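Local coordinates for protein carbohydrate esterase family 2 (CE2) (Chaetomium olivicolor, PDB 4XVH) that probably removes acetyl groups from xylan, joining an SGNH-type esterase domain to a beta-sandwich carbohydrate-binding domain, at residues P247-S260 and L285-Q297. Residues are numbered along the deposited sequence; the frame is centred on the assembly and turned at random.
Sequences PRAHFFLLNSPMLS and LGAKAHFVDWPTQ
Leu285, closing helix 270-285, touches Leu253 methyl to methyl, and the chain then turns to run parallel to strand 250-254 as one edge strand of the five-stranded parallel sheet, completing a beta-alpha-beta unit. Lys288 lays its CG over one face of the His250 ring (3.9 Å from CG to the ring centroid), while its carbonyl O takes the N-H of Phe251. The imidazoles of His290 and His250 meet edge on, through one nearly straight hydrogen bond of 2.7 Å (174°) between His290 NE2 and His250 ND1. The His290 ring is also nearly parallel to that of Phe252 but displaced, with little overlap. Val292 packs beside Leu254. Beyond the strands Asn255 carries the pairing on: its OD1 takes Trp294 N-H, while ND2 gives to Asp293 OD1 (2.7 Å) and to Thr275 of helix 270-285, together fixing the amide's flip. CG roughly anti to the backbone N (chi1 -165°) turns the Trp294 indole's face onto Pro257, whose CB lies 3.5 Å from the centroid of the Trp294 pyrrole ring. Thr296 OG1 donates to Leu259 O, and Gln297 N to Pro257 O, beside Met258, which touches His306 of the ligand pocket. The histidine bond implies that ND1 of His250 and NE2 of His290 are probably not both protonated.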
ATOM      1  N   PRO A 247      18.516   6.489  -5.980  1.00 26.00           N
ATOM      2  CA  PRO A 247      19.774   5.754  -5.782  1.00 26.82           C
ATOM      3  C   PRO A 247      20.214   5.636  -4.324  1.00 26.91           C
ATOM      4  O   PRO A 247      20.970   4.723  -3.994  1.00 28.37           O
ATOM      5  CB  PRO A 247      20.796   6.584  -6.566  1.00 27.09           C
ATOM      6  CG  PRO A 247      20.199   7.932  -6.636  1.00 26.96           C
ATOM      7  CD  PRO A 247      18.713   7.763  -6.684  1.00 25.89           C
ATOM      8  N   ARG A 248      19.780   6.554  -3.473  1.00 26.26           N
ATOM      9  CA  ARG A 248      20.233   6.536  -2.083  1.00 27.53           C
ATOM     10  C   ARG A 248      19.272   5.761  -1.171  1.00 23.06           C
ATOM     11  O   ARG A 248      19.512   5.643   0.015  1.00 22.68           O
ATOM     12  CB  ARG A 248      20.384   7.962  -1.549  1.00 31.58           C
ATOM     13  CG  ARG A 248      21.459   8.821  -2.239  1.00 38.36           C
ATOM     14  CD  ARG A 248      21.332  10.304  -1.811  1.00 42.79           C
ATOM     15  NE  ARG A 248      20.074  10.928  -2.256  1.00 45.62           N
ATOM     16  CZ  ARG A 248      18.980  11.105  -1.502  1.00 46.69           C
ATOM     17  NH1 ARG A 248      18.949  10.704  -0.227  1.00 47.38           N
ATOM     18  NH2 ARG A 248      17.901  11.684  -2.029  1.00 45.79           N
ATOM     19  N   ALA A 249      18.165   5.261  -1.694  1.00 21.00           N
ATOM     20  CA  ALA A 249      17.193   4.629  -0.789  1.00 20.69           C
ATOM     21  C   ALA A 249      17.713   3.308  -0.245  1.00 21.99           C
ATOM     22  O   ALA A 249      18.452   2.602  -0.942  1.00 22.73           O
ATOM     23  CB  ALA A 249      15.864   4.388  -1.510  1.00 19.52           C
ATOM     24  N   HIS A 250      17.310   2.957   0.977  1.00 21.52           N
ATOM     25  CA  HIS A 250      17.487   1.591   1.454  1.00 22.40           C
ATOM     26  C   HIS A 250      16.270   0.754   1.071  1.00 22.07           C
ATOM     27  O   HIS A 250      15.141   1.255   1.066  1.00 16.39           O
ATOM     28  CB  HIS A 250      17.701   1.551   2.963  1.00 21.70           C
ATOM     29  CG  HIS A 250      19.073   1.995   3.369  1.00 23.95           C
ATOM     30  ND1 HIS A 250      19.969   1.163   4.001  1.00 23.92           N
ATOM     31  CD2 HIS A 250      19.710   3.179   3.205  1.00 25.43           C
ATOM     32  CE1 HIS A 250      21.108   1.811   4.201  1.00 26.22           C
ATOM     33  NE2 HIS A 250      20.968   3.042   3.746  1.00 26.38           N
ATOM     34  N   PHE A 251      16.505  -0.519   0.752  1.00 17.54           N
ATOM     35  CA  PHE A 251      15.415  -1.390   0.318  1.00 17.33           C
ATOM     36  C   PHE A 251      15.166  -2.492   1.348  1.00 17.70           C
ATOM     37  O   PHE A 251      16.122  -3.114   1.865  1.00 19.18           O
ATOM     38  CB  PHE A 251      15.742  -1.985  -1.070  1.00 18.50           C
ATOM     39  CG  PHE A 251      15.695  -0.959  -2.172  1.00 19.11           C
ATOM     40  CD1 PHE A 251      16.721  -0.034  -2.308  1.00 20.29           C
ATOM     41  CD2 PHE A 251      14.580  -0.873  -3.007  1.00 18.78           C
ATOM     42  CE1 PHE A 251      16.690   0.930  -3.291  1.00 21.89           C
ATOM     43  CE2 PHE A 251      14.513   0.081  -3.994  1.00 19.92           C
ATOM     44  CZ  PHE A 251      15.571   1.005  -4.138  1.00 21.59           C
ATOM     45  N   PHE A 252      13.886  -2.737   1.621  1.00 17.13           N
ATOM     46  CA  PHE A 252      13.441  -3.693   2.622  1.00 16.59           C
ATOM     47  C   PHE A 252      12.581  -4.745   1.939  1.00 16.88           C
ATOM     48  O   PHE A 252      11.437  -4.479   1.538  1.00 17.65           O
ATOM     49  CB  PHE A 252      12.710  -2.949   3.753  1.00 16.31           C
ATOM     50  CG  PHE A 252      13.626  -1.985   4.465  1.00 16.69           C
ATOM     51  CD1 PHE A 252      13.820  -0.697   3.960  1.00 16.27           C
ATOM     52  CD2 PHE A 252      14.424  -2.410   5.523  1.00 17.26           C
ATOM     53  CE1 PHE A 252      14.730   0.183   4.544  1.00 16.29           C
ATOM     54  CE2 PHE A 252      15.353  -1.500   6.128  1.00 17.20           C
ATOM     55  CZ  PHE A 252      15.483  -0.213   5.631  1.00 17.49           C
ATOM     56  N   LEU A 253      13.161  -5.935   1.800  1.00 17.12           N
ATOM     57  CA  LEU A 253      12.569  -7.039   1.047  1.00 17.32           C
ATOM     58  C   LEU A 253      11.990  -8.087   1.990  1.00 18.12           C
ATOM     59  O   LEU A 253      12.710  -8.714   2.769  1.00 19.19           O
ATOM     60  CB  LEU A 253      13.622  -7.672   0.126  1.00 17.09           C
ATOM     61  CG  LEU A 253      14.441  -6.696  -0.732  1.00 17.58           C
ATOM     62  CD1 LEU A 253      15.355  -7.433  -1.743  1.00 22.55           C
ATOM     63  CD2 LEU A 253      13.595  -5.687  -1.480  1.00 16.88           C
ATOM     64  N   LEU A 254      10.685  -8.259   1.940  1.00 17.35           N
ATOM     65  CA  LEU A 254      10.003  -9.129   2.902  1.00 17.54           C
ATOM     66  C   LEU A 254       9.565 -10.445   2.285  1.00 17.71           C
ATOM     67  O   LEU A 254       9.152 -10.490   1.136  1.00 16.66           O
ATOM     68  CB  LEU A 254       8.751  -8.446   3.477  1.00 17.13           C
ATOM     69  CG  LEU A 254       8.877  -7.387   4.577  1.00 17.42           C
ATOM     70  CD1 LEU A 254       9.544  -6.102   4.081  1.00 17.34           C
ATOM     71  CD2 LEU A 254       7.451  -7.097   5.172  1.00 23.28           C
ATOM     72  N   ASN A 255       9.605 -11.510   3.076  1.00 18.35           N
ATOM     73  CA  ASN A 255       8.988 -12.735   2.657  1.00 17.93           C
ATOM     74  C   ASN A 255       7.515 -12.719   3.116  1.00 18.96           C
ATOM     75  O   ASN A 255       7.037 -11.767   3.765  1.00 17.36           O
ATOM     76  CB  ASN A 255       9.760 -13.942   3.210  1.00 20.02           C
ATOM     77  CG  ASN A 255       9.931 -13.880   4.701  1.00 19.36           C
ATOM     78  OD1 ASN A 255       9.319 -13.051   5.350  1.00 19.61           O
ATOM     79  ND2 ASN A 255      10.767 -14.767   5.257  1.00 19.86           N
ATOM     80  N   SER A 256       6.799 -13.771   2.791  1.00 19.09           N
ATOM     81  CA  SER A 256       5.338 -13.738   2.876  1.00 17.94           C
ATOM     82  C   SER A 256       4.765 -14.430   4.106  1.00 18.81           C
ATOM     83  O   SER A 256       5.044 -15.607   4.339  1.00 18.60           O
ATOM     84  CB  SER A 256       4.749 -14.409   1.642  1.00 17.20           C
ATOM     85  OG  SER A 256       3.361 -14.540   1.814  1.00 16.50           O
ATOM     86  N   PRO A 257       3.915 -13.721   4.859  1.00 18.41           N
ATOM     87  CA  PRO A 257       3.185 -14.325   5.982  1.00 18.92           C
ATOM     88  C   PRO A 257       2.153 -15.366   5.518  1.00 18.86           C
ATOM     89  O   PRO A 257       1.662 -16.138   6.343  1.00 17.73           O
ATOM     90  CB  PRO A 257       2.481 -13.120   6.630  1.00 15.81           C
ATOM     91  CG  PRO A 257       2.186 -12.209   5.446  1.00 14.05           C
ATOM     92  CD  PRO A 257       3.477 -12.328   4.615  1.00 18.09           C
ATOM     93  N   MET A 258       1.834 -15.386   4.217  1.00 19.62           N
ATOM     94  CA  MET A 258       0.880 -16.357   3.683  1.00 20.32           C
ATOM     95  C   MET A 258       1.535 -17.599   3.090  1.00 24.48           C
ATOM     96  O   MET A 258       0.832 -18.571   2.817  1.00 27.39           O
ATOM     97  CB  MET A 258      -0.016 -15.702   2.619  1.00 19.10           C
ATOM     98  CG  MET A 258      -0.915 -14.620   3.200  1.00 17.00           C
ATOM     99  SD  MET A 258      -1.973 -13.701   2.035  1.00 18.46           S
ATOM    100  CE  MET A 258      -3.147 -15.006   1.566  1.00 17.27           C
ATOM    101  N   LEU A 259       2.849 -17.589   2.865  1.00 23.32           N
ATOM    102  CA  LEU A 259       3.502 -18.814   2.384  1.00 24.47           C
ATOM    103  C   LEU A 259       3.983 -19.635   3.568  1.00 25.47           C
ATOM    104  O   LEU A 259       4.342 -19.074   4.611  1.00 25.17           O
ATOM    105  CB  LEU A 259       4.674 -18.493   1.458  1.00 23.64           C
ATOM    106  CG  LEU A 259       4.283 -17.765   0.169  1.00 22.19           C
ATOM    107  CD1 LEU A 259       5.520 -17.519  -0.689  1.00 23.09           C
ATOM    108  CD2 LEU A 259       3.243 -18.581  -0.595  1.00 21.19           C
ATOM    109  N   SER A 260       3.981 -20.958   3.414  1.00 26.25           N
ATOM    110  CA  SER A 260       4.474 -21.850   4.459  1.00 25.56           C
ATOM    111  C   SER A 260       5.376 -22.901   3.838  1.00 26.19           C
ATOM    112  O   SER A 260       5.522 -22.941   2.605  1.00 26.18           O
ATOM    113  CB  SER A 260       3.319 -22.524   5.201  1.00 25.04           C
ATOM    114  OG  SER A 260       2.736 -23.499   4.378  1.00 26.84           O
ATOM    115  N   LEU A 285      22.529  -7.293  -3.995  1.00 31.20           N
ATOM    116  CA  LEU A 285      22.228  -5.861  -4.065  1.00 30.66           C
ATOM    117  C   LEU A 285      23.151  -5.000  -3.212  1.00 30.64           C
ATOM    118  O   LEU A 285      23.300  -3.810  -3.459  1.00 32.12           O
ATOM    119  CB  LEU A 285      20.776  -5.614  -3.657  1.00 27.79           C
ATOM    120  CG  LEU A 285      19.749  -6.047  -4.697  1.00 27.69           C
ATOM    121  CD1 LEU A 285      18.335  -6.099  -4.062  1.00 22.11           C
ATOM    122  CD2 LEU A 285      19.776  -5.148  -5.933  1.00 27.39           C
ATOM    123  N   GLY A 286      23.749  -5.595  -2.196  1.00 30.04           N
ATOM    124  CA  GLY A 286      24.663  -4.856  -1.347  1.00 30.99           C
ATOM    125  C   GLY A 286      24.048  -4.264  -0.088  1.00 30.20           C
ATOM    126  O   GLY A 286      22.927  -4.596   0.326  1.00 27.74           O
ATOM    127  N   ALA A 287      24.804  -3.349   0.504  1.00 30.92           N
ATOM    128  CA  ALA A 287      24.552  -2.868   1.850  1.00 32.01           C
ATOM    129  C   ALA A 287      23.247  -2.059   2.020  1.00 31.36           C
ATOM    130  O   ALA A 287      22.741  -1.936   3.132  1.00 31.61           O
ATOM    131  CB  ALA A 287      25.765  -2.029   2.324  1.00 32.89           C
ATOM    132  N   LYS A 288      22.695  -1.510   0.947  1.00 30.73           N
ATOM    133  CA  LYS A 288      21.456  -0.748   1.100  1.00 28.48           C
ATOM    134  C   LYS A 288      20.206  -1.622   0.935  1.00 26.11           C
ATOM    135  O   LYS A 288      19.089  -1.129   1.005  1.00 23.82           O
ATOM    136  CB  LYS A 288      21.424   0.413   0.114  1.00 31.40           C
ATOM    137  CG  LYS A 288      22.385   1.539   0.523  1.00 34.45           C
ATOM    138  CD  LYS A 288      22.367   2.666  -0.461  1.00 37.47           C
ATOM    139  CE  LYS A 288      23.646   3.513  -0.360  1.00 41.93           C
ATOM    140  NZ  LYS A 288      23.721   4.196   0.955  1.00 44.06           N
ATOM    141  N   ALA A 289      20.406  -2.921   0.733  1.00 26.23           N
ATOM    142  CA  ALA A 289      19.297  -3.878   0.705  1.00 23.74           C
ATOM    143  C   ALA A 289      19.238  -4.630   2.021  1.00 24.36           C
ATOM    144  O   ALA A 289      20.275  -4.961   2.595  1.00 26.69           O
ATOM    145  CB  ALA A 289      19.455  -4.856  -0.439  1.00 22.81           C
ATOM    146  N   HIS A 290      18.030  -4.949   2.467  1.00 23.59           N
ATOM    147  CA  HIS A 290      17.837  -5.570   3.769  1.00 22.66           C
ATOM    148  C   HIS A 290      16.726  -6.585   3.699  1.00 22.73           C
ATOM    149  O   HIS A 290      15.634  -6.266   3.193  1.00 21.47           O
ATOM    150  CB  HIS A 290      17.483  -4.508   4.819  1.00 22.69           C
ATOM    151  CG  HIS A 290      18.432  -3.354   4.845  1.00 22.75           C
ATOM    152  ND1 HIS A 290      19.559  -3.341   5.640  1.00 24.33           N
ATOM    153  CD2 HIS A 290      18.432  -2.184   4.167  1.00 21.32           C
ATOM    154  CE1 HIS A 290      20.224  -2.214   5.437  1.00 24.93           C
ATOM    155  NE2 HIS A 290      19.547  -1.486   4.563  1.00 23.21           N
ATOM    156  N   PHE A 291      16.965  -7.778   4.250  1.00 23.18           N
ATOM    157  CA  PHE A 291      15.889  -8.778   4.362  1.00 23.60           C
ATOM    158  C   PHE A 291      15.101  -8.583   5.639  1.00 21.74           C
ATOM    159  O   PHE A 291      15.671  -8.376   6.718  1.00 21.75           O
ATOM    160  CB  PHE A 291      16.449 -10.214   4.323  1.00 25.19           C
ATOM    161  CG  PHE A 291      15.498 -11.259   4.895  1.00 25.10           C
ATOM    162  CD1 PHE A 291      14.368 -11.642   4.201  1.00 23.67           C
ATOM    163  CD2 PHE A 291      15.757 -11.863   6.142  1.00 26.18           C
ATOM    164  CE1 PHE A 291      13.484 -12.610   4.745  1.00 23.41           C
ATOM    165  CE2 PHE A 291      14.903 -12.834   6.665  1.00 25.19           C
ATOM    166  CZ  PHE A 291      13.778 -13.203   5.963  1.00 24.41           C
ATOM    167  N   VAL A 292      13.779  -8.617   5.531  1.00 19.28           N
ATOM    168  CA  VAL A 292      12.956  -8.453   6.718  1.00 18.36           C
ATOM    169  C   VAL A 292      12.017  -9.664   6.770  1.00 19.07           C
ATOM    170  O   VAL A 292      11.236  -9.903   5.848  1.00 17.19           O
ATOM    171  CB  VAL A 292      12.153  -7.099   6.691  1.00 18.24           C
ATOM    172  CG1 VAL A 292      11.187  -7.024   7.892  1.00 14.96           C
ATOM    173  CG2 VAL A 292      13.112  -5.894   6.650  1.00 16.95           C
ATOM    174  N   ASP A 293      12.109 -10.449   7.840  1.00 20.42           N
ATOM    175  CA  ASP A 293      11.296 -11.657   7.956  1.00 20.85           C
ATOM    176  C   ASP A 293       9.872 -11.346   8.372  1.00 19.21           C
ATOM    177  O   ASP A 293       9.649 -10.443   9.164  1.00 18.98           O
ATOM    178  CB  ASP A 293      11.927 -12.621   8.961  1.00 22.30           C
ATOM    179  CG  ASP A 293      11.224 -13.939   9.013  1.00 24.50           C
ATOM    180  OD1 ASP A 293      10.975 -14.561   7.945  1.00 24.95           O
ATOM    181  OD2 ASP A 293      10.920 -14.362  10.144  1.00 26.10           O
ATOM    182  N   TRP A 294       8.918 -12.089   7.815  1.00 18.05           N
ATOM    183  CA  TRP A 294       7.543 -12.064   8.269  1.00 18.64           C
ATOM    184  C   TRP A 294       7.123 -13.522   8.480  1.00 19.80           C
ATOM    185  O   TRP A 294       6.833 -14.254   7.530  1.00 19.95           O
ATOM    186  CB  TRP A 294       6.624 -11.343   7.262  1.00 17.96           C
ATOM    187  CG  TRP A 294       5.276 -10.958   7.821  1.00 16.87           C
ATOM    188  CD1 TRP A 294       4.699 -11.415   8.975  1.00 17.07           C
ATOM    189  CD2 TRP A 294       4.349 -10.006   7.253  1.00 15.24           C
ATOM    190  NE1 TRP A 294       3.462 -10.801   9.164  1.00 17.28           N
ATOM    191  CE2 TRP A 294       3.227  -9.937   8.122  1.00 16.25           C
ATOM    192  CE3 TRP A 294       4.366  -9.204   6.096  1.00 13.79           C
ATOM    193  CZ2 TRP A 294       2.121  -9.094   7.874  1.00 14.77           C
ATOM    194  CZ3 TRP A 294       3.269  -8.365   5.844  1.00 13.55           C
ATOM    195  CH2 TRP A 294       2.161  -8.324   6.739  1.00 13.66           C
ATOM    196  N   PRO A 295       7.152 -13.966   9.739  1.00 21.10           N
ATOM    197  CA  PRO A 295       6.841 -15.367  10.038  1.00 21.76           C
ATOM    198  C   PRO A 295       5.445 -15.729   9.520  1.00 21.29           C
ATOM    199  O   PRO A 295       4.527 -14.903   9.563  1.00 19.87           O
ATOM    200  CB  PRO A 295       6.907 -15.436  11.559  1.00 21.43           C
ATOM    201  CG  PRO A 295       7.738 -14.282  11.974  1.00 21.41           C
ATOM    202  CD  PRO A 295       7.541 -13.199  10.936  1.00 20.80           C
ATOM    203  N   THR A 296       5.319 -16.935   8.980  1.00 21.50           N
ATOM    204  CA  THR A 296       4.028 -17.465   8.545  1.00 21.10           C
ATOM    205  C   THR A 296       3.003 -17.197   9.628  1.00 21.55           C
ATOM    206  O   THR A 296       3.249 -17.456  10.788  1.00 23.11           O
ATOM    207  CB  THR A 296       4.112 -18.981   8.265  1.00 22.20           C
ATOM    208  OG1 THR A 296       5.102 -19.221   7.249  1.00 21.65           O
ATOM    209  CG2 THR A 296       2.751 -19.526   7.794  1.00 22.50           C
ATOM    210  N   GLN A 297       1.856 -16.655   9.250  1.00 21.13           N
ATOM    211  CA  GLN A 297       0.850 -16.225  10.219  1.00 20.22           C
ATOM    212  C   GLN A 297       0.184 -17.419  10.915  1.00 21.69           C
ATOM    213  O   GLN A 297       0.318 -18.564  10.463  1.00 20.98           O
ATOM    214  CB  GLN A 297      -0.199 -15.369   9.491  1.00 16.59           C
ATOM    215  CG  GLN A 297      -0.900 -16.128   8.351  1.00 16.85           C
ATOM    216  CD  GLN A 297      -1.923 -15.251   7.600  1.00 20.19           C
ATOM    217  OE1 GLN A 297      -2.283 -14.152   8.060  1.00 18.80           O
ATOM    218  NE2 GLN A 297      -2.374 -15.729   6.443  1.00 18.92           N
TER